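Long-range contact in fibronectin-binding protein BBK32 (Borrelia burgdorferi, PDB 6N1L), which binds fibronectin and, through its C1r-binding domain, inhibits the classical pathway of complement, probably aiding immune evasion by the spirochete: residues L13-I27 / M136-D148. Residues are numbered along the deposited sequence; the frame is centred on the assembly and turned at random.
Sequences LEGVKYNVDSAIQTI and MRDSLKEVQGIID
Gln-144, Leu-140 and Ile-24 interlock as knobs in holes where the first and last helices of an all-helical bundle, 9-44 and 122-147, run antiparallel. The two segment axes approach to 9.6 Å, with 159° between their N-to-C directions, and each knob has four surrounding residues. Gln-144 fits among Lys-17, Val-20, Asp-21 and Ile-24. Traced outward, its CB-CG bond already heads for the facing helix; the bend at chi2 (-71°) then turns the amide along that helix, toward Lys-17 O. Gln-144 CG rests on Val-20 CG1 at 3.6 Å, and its CD is packed against that same methyl. Gln-144 NE2 donates to Lys-17 O over 3.1 Å, in the carbonyl plane on a lone pair, with a bent N-H...O angle of 147°. That carbonyl also takes the helical bond from Asp-21 N, so the glutamine adds a second donor. A second NE2 contact, to Asp-21 OD1, is too short to be trusted as a bond length, though it places the carboxylate beside the amide. OE1 lies over Lys-17 CA and CG and is buried without a polar partner in the model.

Next along the seam, Leu-140 enters between Val-20, Ala-23, Ile-24 and Ile-27, its CD1 meeting Ile-27 CD1 at 3.8 Å; Ile-105 of helix 93-117 also touches it. Ile-24 answers from the first helix: CG1 packs on Leu-140 CB at 3.7 Å, while CG2 meets Arg-137 CG at 3.8 Å. The guanidinium of Arg-137 bonds beyond the segment, to Thr-28. At the other end, Ile-147 extends CD1 to Val-16 CG1, 4.0 Å away.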
loop_
_atom_site.group_PDB
_atom_site.type_symbol
_atom_site.label_atom_id
_atom_site.label_comp_id
_atom_site.label_asym_id
_atom_site.label_seq_id
_atom_site.Cartn_x
_atom_site.Cartn_y
_atom_site.Cartn_z
ATOM N N LEU A 13 -7.267 3.290 21.141
ATOM C CA LEU A 13 -7.723 4.124 20.034
ATOM C C LEU A 13 -6.564 4.894 19.410
ATOM O O LEU A 13 -6.490 5.033 18.182
ATOM C CB LEU A 13 -8.817 5.077 20.519
ATOM C CG LEU A 13 -10.144 4.424 20.920
ATOM C CD1 LEU A 13 -10.937 5.327 21.852
ATOM C CD2 LEU A 13 -10.963 4.069 19.688
ATOM N N GLU A 14 -5.637 5.379 20.241
ATOM C CA GLU A 14 -4.459 6.078 19.736
ATOM C C GLU A 14 -3.565 5.141 18.932
ATOM O O GLU A 14 -3.076 5.502 17.853
ATOM C CB GLU A 14 -3.676 6.689 20.900
ATOM C CG GLU A 14 -4.334 7.905 21.536
ATOM C CD GLU A 14 -5.083 8.757 20.527
ATOM O OE1 GLU A 14 -6.323 8.623 20.440
ATOM O OE2 GLU A 14 -4.430 9.561 19.822
ATOM N N GLY A 15 -3.318 3.940 19.461
ATOM C CA GLY A 15 -2.506 2.970 18.744
ATOM C C GLY A 15 -3.086 2.600 17.389
ATOM O O GLY A 15 -2.354 2.479 16.404
ATOM N N VAL A 16 -4.406 2.422 17.314
ATOM C CA VAL A 16 -5.009 2.080 16.027
ATOM C C VAL A 16 -4.911 3.260 15.067
ATOM O O VAL A 16 -4.562 3.096 13.887
ATOM C CB VAL A 16 -6.459 1.609 16.230
ATOM C CG1 VAL A 16 -7.227 1.642 14.916
ATOM C CG2 VAL A 16 -6.462 0.208 16.832
ATOM N N LYS A 17 -5.159 4.474 15.567
ATOM C CA LYS A 17 -5.068 5.657 14.718
ATOM C C LYS A 17 -3.661 5.825 14.152
ATOM O O LYS A 17 -3.495 6.136 12.966
ATOM C CB LYS A 17 -5.488 6.898 15.505
ATOM C CG LYS A 17 -5.396 8.188 14.704
ATOM C CD LYS A 17 -5.099 9.385 15.594
ATOM C CE LYS A 17 -4.392 10.487 14.814
ATOM N NZ LYS A 17 -3.270 11.065 15.603
ATOM N N TYR A 18 -2.636 5.600 14.974
ATOM C CA TYR A 18 -1.268 5.747 14.492
ATOM C C TYR A 18 -0.953 4.723 13.408
ATOM O O TYR A 18 -0.363 5.055 12.370
ATOM C CB TYR A 18 -0.270 5.604 15.640
ATOM C CG TYR A 18 1.147 5.499 15.131
ATOM C CD1 TYR A 18 1.836 6.634 14.714
ATOM C CD2 TYR A 18 1.793 4.270 15.047
ATOM C CE1 TYR A 18 3.128 6.550 14.228
ATOM C CE2 TYR A 18 3.091 4.177 14.562
ATOM C CZ TYR A 18 3.753 5.321 14.159
ATOM O OH TYR A 18 5.044 5.237 13.674
ATOM N N ASN A 19 -1.320 3.463 13.643
ATOM C CA ASN A 19 -0.941 2.422 12.696
ATOM C C ASN A 19 -1.753 2.508 11.410
ATOM O O ASN A 19 -1.226 2.207 10.330
ATOM C CB ASN A 19 -1.072 1.048 13.351
ATOM C CG ASN A 19 0.077 0.752 14.300
ATOM O OD1 ASN A 19 1.118 0.233 13.891
ATOM N ND2 ASN A 19 -0.100 1.094 15.577
ATOM N N VAL A 20 -3.020 2.929 11.494
ATOM C CA VAL A 20 -3.807 3.129 10.281
ATOM C C VAL A 20 -3.236 4.288 9.465
ATOM O O VAL A 20 -3.099 4.199 8.233
ATOM C CB VAL A 20 -5.287 3.347 10.638
ATOM C CG1 VAL A 20 -6.076 3.758 9.407
ATOM C CG2 VAL A 20 -5.867 2.067 11.235
ATOM N N ASP A 21 -2.867 5.380 10.137
ATOM C CA ASP A 21 -2.245 6.502 9.435
ATOM C C ASP A 21 -0.963 6.074 8.743
ATOM O O ASP A 21 -0.705 6.461 7.596
ATOM C CB ASP A 21 -1.948 7.644 10.408
ATOM C CG ASP A 21 -3.095 8.634 10.534
ATOM O OD1 ASP A 21 -4.116 8.479 9.821
ATOM O OD2 ASP A 21 -2.975 9.569 11.361
ATOM N N SER A 22 -0.136 5.279 9.429
ATOM C CA SER A 22 1.088 4.780 8.818
ATOM C C SER A 22 0.787 3.868 7.640
ATOM O O SER A 22 1.531 3.854 6.657
ATOM C CB SER A 22 1.933 4.043 9.849
ATOM O OG SER A 22 2.230 4.880 10.956
ATOM N N ALA A 23 -0.281 3.077 7.726
ATOM C CA ALA A 23 -0.633 2.213 6.601
ATOM C C ALA A 23 -1.068 3.044 5.405
ATOM O O ALA A 23 -0.719 2.723 4.255
ATOM C CB ALA A 23 -1.740 1.236 7.010
ATOM N N ILE A 24 -1.806 4.126 5.658
ATOM C CA ILE A 24 -2.246 5.017 4.593
ATOM C C ILE A 24 -1.035 5.622 3.898
ATOM O O ILE A 24 -0.947 5.641 2.661
ATOM C CB ILE A 24 -3.177 6.106 5.150
ATOM C CG1 ILE A 24 -4.516 5.498 5.580
ATOM C CG2 ILE A 24 -3.417 7.208 4.111
ATOM C CD1 ILE A 24 -5.462 6.508 6.229
ATOM N N GLN A 25 -0.084 6.112 4.695
ATOM C CA GLN A 25 1.157 6.659 4.146
ATOM C C GLN A 25 1.906 5.633 3.304
ATOM O O GLN A 25 2.496 5.981 2.271
ATOM C CB GLN A 25 2.059 7.153 5.286
ATOM C CG GLN A 25 1.483 8.290 6.113
ATOM C CD GLN A 25 1.386 9.597 5.347
ATOM O OE1 GLN A 25 0.497 9.782 4.509
ATOM N NE2 GLN A 25 2.309 10.513 5.627
ATOM N N THR A 26 1.947 4.376 3.760
ATOM C CA THR A 26 2.650 3.332 3.029
ATOM C C THR A 26 1.992 3.064 1.681
ATOM O O THR A 26 2.685 2.880 0.677
ATOM C CB THR A 26 2.721 2.055 3.862
ATOM O OG1 THR A 26 3.294 2.357 5.149
ATOM C CG2 THR A 26 3.547 0.991 3.171
ATOM N N ILE A 27 0.657 3.006 1.646
ATOM C CA ILE A 27 -0.027 2.857 0.365
ATOM C C ILE A 27 0.331 4.005 -0.564
ATOM O O ILE A 27 0.601 3.799 -1.748
ATOM C CB ILE A 27 -1.548 2.751 0.572
ATOM C CG1 ILE A 27 -1.848 1.422 1.259
ATOM C CG2 ILE A 27 -2.249 2.854 -0.793
ATOM C CD1 ILE A 27 -3.334 1.214 1.641
ATOM N N MET A 136 -8.304 0.409 -0.859
ATOM C CA MET A 136 -7.929 0.136 0.521
ATOM C C MET A 136 -7.584 1.416 1.278
ATOM O O MET A 136 -7.984 1.591 2.434
ATOM C CB MET A 136 -6.754 -0.839 0.524
ATOM C CG MET A 136 -6.285 -1.266 1.898
ATOM S SD MET A 136 -4.915 -2.430 1.739
ATOM C CE MET A 136 -5.745 -3.816 0.971
ATOM N N ARG A 137 -6.832 2.329 0.648
ATOM C CA ARG A 137 -6.527 3.593 1.311
ATOM C C ARG A 137 -7.803 4.353 1.654
ATOM O O ARG A 137 -7.910 4.944 2.734
ATOM C CB ARG A 137 -5.623 4.448 0.420
ATOM C CG ARG A 137 -5.151 5.731 1.074
ATOM C CD ARG A 137 -4.126 6.455 0.173
ATOM N NE ARG A 137 -4.725 6.832 -1.103
ATOM C CZ ARG A 137 -4.093 7.503 -2.068
ATOM N NH1 ARG A 137 -2.828 7.875 -1.916
ATOM N NH2 ARG A 137 -4.730 7.807 -3.187
ATOM N N ASP A 138 -8.778 4.349 0.742
ATOM C CA ASP A 138 -10.058 4.996 1.019
ATOM C C ASP A 138 -10.771 4.321 2.185
ATOM O O ASP A 138 -11.296 4.999 3.078
ATOM C CB ASP A 138 -10.938 4.974 -0.231
ATOM C CG ASP A 138 -10.477 5.972 -1.293
ATOM O OD1 ASP A 138 -9.617 6.826 -0.986
ATOM O OD2 ASP A 138 -10.985 5.890 -2.430
ATOM N N SER A 139 -10.771 2.986 2.212
ATOM C CA SER A 139 -11.401 2.272 3.325
ATOM C C SER A 139 -10.704 2.576 4.643
ATOM O O SER A 139 -11.360 2.734 5.681
ATOM C CB SER A 139 -11.405 0.760 3.069
ATOM O OG SER A 139 -12.094 0.416 1.882
ATOM N N LEU A 140 -9.370 2.654 4.632
ATOM C CA LEU A 140 -8.648 3.028 5.843
ATOM C C LEU A 140 -8.996 4.441 6.294
ATOM O O LEU A 140 -9.021 4.717 7.499
ATOM C CB LEU A 140 -7.137 2.904 5.621
ATOM C CG LEU A 140 -6.628 1.471 5.423
ATOM C CD1 LEU A 140 -5.158 1.488 5.002
ATOM C CD2 LEU A 140 -6.809 0.637 6.697
ATOM N N LYS A 141 -9.259 5.345 5.347
ATOM C CA LYS A 141 -9.694 6.690 5.710
ATOM C C LYS A 141 -11.057 6.657 6.394
ATOM O O LYS A 141 -11.305 7.422 7.334
ATOM C CB LYS A 141 -9.728 7.581 4.465
ATOM C CG LYS A 141 -8.349 8.054 4.015
ATOM C CD LYS A 141 -8.390 8.621 2.595
ATOM C CE LYS A 141 -6.997 8.910 2.069
ATOM N NZ LYS A 141 -6.369 10.084 2.744
ATOM N N GLU A 142 -11.952 5.782 5.928
ATOM C CA GLU A 142 -13.225 5.573 6.618
ATOM C C GLU A 142 -13.006 5.087 8.045
ATOM O O GLU A 142 -13.673 5.555 8.979
ATOM C CB GLU A 142 -14.076 4.574 5.847
ATOM C CG GLU A 142 -14.919 5.211 4.765
ATOM C CD GLU A 142 -15.065 4.344 3.530
ATOM O OE1 GLU A 142 -15.302 3.120 3.668
ATOM O OE2 GLU A 142 -14.945 4.895 2.412
ATOM N N VAL A 143 -12.086 4.134 8.230
ATOM C CA VAL A 143 -11.785 3.620 9.564
ATOM C C VAL A 143 -11.399 4.759 10.494
ATOM O O VAL A 143 -11.869 4.839 11.637
ATOM C CB VAL A 143 -10.675 2.554 9.488
ATOM C CG1 VAL A 143 -10.008 2.376 10.848
ATOM C CG2 VAL A 143 -11.228 1.239 8.962
ATOM N N GLN A 144 -10.545 5.664 10.012
ATOM C CA GLN A 144 -10.119 6.791 10.830
ATOM C C GLN A 144 -11.298 7.645 11.267
ATOM O O GLN A 144 -11.315 8.140 12.399
ATOM C CB GLN A 144 -9.097 7.633 10.067
ATOM C CG GLN A 144 -7.749 6.951 9.876
ATOM C CD GLN A 144 -6.950 6.825 11.173
ATOM O OE1 GLN A 144 -7.460 6.361 12.200
ATOM N NE2 GLN A 144 -5.693 7.236 11.129
ATOM N N GLY A 145 -12.295 7.814 10.402
ATOM C CA GLY A 145 -13.461 8.594 10.788
ATOM C C GLY A 145 -14.346 7.876 11.782
ATOM O O GLY A 145 -14.942 8.502 12.667
ATOM N N ILE A 146 -14.455 6.549 11.652
ATOM C CA ILE A 146 -15.340 5.755 12.497
ATOM C C ILE A 146 -14.919 5.808 13.960
ATOM O O ILE A 146 -15.762 5.693 14.859
ATOM C CB ILE A 146 -15.393 4.309 11.957
ATOM C CG1 ILE A 146 -16.222 4.264 10.672
ATOM C CG2 ILE A 146 -15.956 3.342 12.990
ATOM C CD1 ILE A 146 -16.323 2.891 10.046
ATOM N N ILE A 147 -13.629 6.000 14.234
ATOM C CA ILE A 147 -13.132 5.981 15.601
ATOM C C ILE A 147 -12.727 7.357 16.122
ATOM O O ILE A 147 -12.663 7.539 17.346
ATOM C CB ILE A 147 -11.952 4.998 15.755
ATOM C CG1 ILE A 147 -10.798 5.415 14.847
ATOM C CG2 ILE A 147 -12.395 3.582 15.463
ATOM C CD1 ILE A 147 -9.448 4.924 15.312
ATOM N N ASP A 148 -12.429 8.314 15.247
ATOM C CA ASP A 148 -12.023 9.643 15.699
ATOM C C ASP A 148 -12.948 10.720 15.141
ATOM O O ASP A 148 -12.943 10.992 13.941
ATOM C CB ASP A 148 -10.575 9.940 15.296
ATOM C CG ASP A 148 -9.560 9.113 16.081
ATOM O OD1 ASP A 148 -8.344 9.364 15.927
ATOM O OD2 ASP A 148 -9.969 8.215 16.848
#